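PDB 5Y2W: rubisco operon transcriptional regulator from Synechocystis sp., which represses transcription as a LysR-type global regulator that coordinates carbon and nitrogen metabolism, its regulatory domain binding 2-phosphoglycolate. Local coordinates for the interface of chains A and B. Sequence-based numbering; all coordinates share one arbitrary frame. Chains: chain A/B, Rubisco operon transcriptional regulator.

The interface of chains A and B. Residues chain A 22-23, 142, 144, 148; chain B 22-23, 144.
The ring of B:Tyr23 is met at its edge, in plane, by A:Gln148 CG, 3.6 Å from B:Tyr23 CD1, and by the carboxylate oxygen B:Glu144 OE1 of its own chain; A:Glu144 OE1 sits likewise at the edge of A:Tyr23. While CG of A:Gln148 makes the edge contact, its amide plane is turned 84° from the ring. This patch lies between the two regulatory domains of the deposited, two-fold symmetric pair of a LysR-type repressor, probably the biological contact since such domains commonly pair this way, and illustrates how symmetry brings like groups together. The carboxylates of A:Glu144 and B:Glu144, each on helix 143-151, pass antiparallel across the axis, stacked with planes 23° apart and A:Glu144 OE1 3.7 Å from B:Glu144 OE1. The amines also meet tip to tip, A:Lys22 NZ 3.9 Å from B:Lys22 NZ. These like-charged pairs would probably be eased by the own-chain salt bridge of A:Lys22 NZ with A:Glu144 OE2 at 3.8 Å, repeated in chain B, and by A:Lys22 NZ lying 5.3 Å from B:Glu144 OE2. The glutamate's aliphatic part packs on the other chain, A:Glu144 CG lying 3.7 Å from B:Lys22 CD. B:Lys22 lies alongside A:Glu144, both directed the same way; its CG is tucked in between backbone N and C (chi1 62°), chi2 runs extended, and a bend at chi3 turns the amine toward the axis. Beyond this pair, A:Glu144 CB packs on B:Tyr23 CE1. The phenol oxygen B:Tyr23 OH approaches B:Glu144 OE1 to 2.6 Å, and A:Glu144 OE1 more loosely at 3.6 Å. An alanine at B:Tyr23 would probably leave a gap beside A:Gln148 CG and A:Glu144 CB and deprive the B:Glu144 carboxylate of the neighbouring hydroxyl. A:Ser142 OG borders B:Lys22 CE.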
# COMPACT_ATOMS: atom_id res chain seq x y z
N LYS A 22 7.63 0.70 -3.04
CA LYS A 22 6.98 -0.59 -3.17
C LYS A 22 6.82 -1.01 -4.63
O LYS A 22 6.52 -2.15 -4.90
CB LYS A 22 5.60 -0.56 -2.50
CG LYS A 22 4.68 0.45 -3.16
CD LYS A 22 3.25 0.31 -2.78
CE LYS A 22 3.16 0.44 -1.31
NZ LYS A 22 1.74 0.46 -1.04
N TYR A 23 6.95 -0.11 -5.58
CA TYR A 23 6.84 -0.54 -6.99
C TYR A 23 8.23 -0.82 -7.56
O TYR A 23 8.45 -1.85 -8.19
CB TYR A 23 6.17 0.53 -7.84
CG TYR A 23 4.75 0.83 -7.44
CD1 TYR A 23 3.68 0.04 -7.91
CD2 TYR A 23 4.45 1.95 -6.67
CE1 TYR A 23 2.36 0.33 -7.57
CE2 TYR A 23 3.14 2.26 -6.33
CZ TYR A 23 2.09 1.45 -6.78
OH TYR A 23 0.80 1.76 -6.42
N SER A 142 -2.17 5.76 3.34
CA SER A 142 -1.67 5.02 2.20
C SER A 142 -1.57 5.98 1.07
O SER A 142 -2.48 6.80 0.88
CB SER A 142 -2.68 3.94 1.84
OG SER A 142 -2.64 3.59 0.47
N GLU A 144 -1.90 5.15 -1.99
CA GLU A 144 -2.86 4.77 -3.02
C GLU A 144 -4.19 5.37 -2.58
O GLU A 144 -4.90 5.90 -3.37
CB GLU A 144 -3.04 3.26 -3.16
CG GLU A 144 -1.79 2.46 -2.80
CD GLU A 144 -0.75 2.70 -3.85
OE1 GLU A 144 -1.21 2.61 -5.02
OE2 GLU A 144 0.45 3.03 -3.52
N GLN A 148 -6.60 7.85 -4.88
CA GLN A 148 -8.04 7.66 -4.99
C GLN A 148 -8.83 8.87 -4.47
O GLN A 148 -9.72 9.33 -5.12
CB GLN A 148 -8.48 6.42 -4.20
CG GLN A 148 -8.42 5.14 -4.99
CD GLN A 148 -9.36 5.14 -6.18
OE1 GLN A 148 -10.45 5.72 -6.15
NE2 GLN A 148 -8.92 4.53 -7.25
N LYS B 22 -8.22 -0.32 0.52
CA LYS B 22 -7.61 0.99 0.48
C LYS B 22 -8.07 1.81 -0.72
O LYS B 22 -7.85 2.99 -0.77
CB LYS B 22 -6.08 0.87 0.45
CG LYS B 22 -5.60 0.15 -0.80
CD LYS B 22 -4.14 0.26 -1.06
CE LYS B 22 -3.44 -0.26 0.13
NZ LYS B 22 -2.04 -0.26 -0.26
N TYR B 23 -8.66 1.20 -1.73
CA TYR B 23 -9.15 2.01 -2.86
C TYR B 23 -10.63 2.35 -2.68
O TYR B 23 -11.03 3.50 -2.83
CB TYR B 23 -8.98 1.27 -4.19
CG TYR B 23 -7.55 0.96 -4.55
CD1 TYR B 23 -6.74 1.92 -5.19
CD2 TYR B 23 -7.02 -0.31 -4.33
CE1 TYR B 23 -5.43 1.63 -5.55
CE2 TYR B 23 -5.72 -0.61 -4.69
CZ TYR B 23 -4.92 0.36 -5.30
OH TYR B 23 -3.62 0.04 -5.64
N GLU B 144 0.51 -4.26 -3.96
CA GLU B 144 0.95 -3.55 -5.16
C GLU B 144 2.29 -4.16 -5.53
O GLU B 144 2.56 -4.40 -6.65
CB GLU B 144 1.14 -2.05 -4.93
CG GLU B 144 0.23 -1.47 -3.86
CD GLU B 144 -1.17 -1.47 -4.37
OE1 GLU B 144 -1.26 -1.03 -5.55
OE2 GLU B 144 -2.13 -1.95 -3.66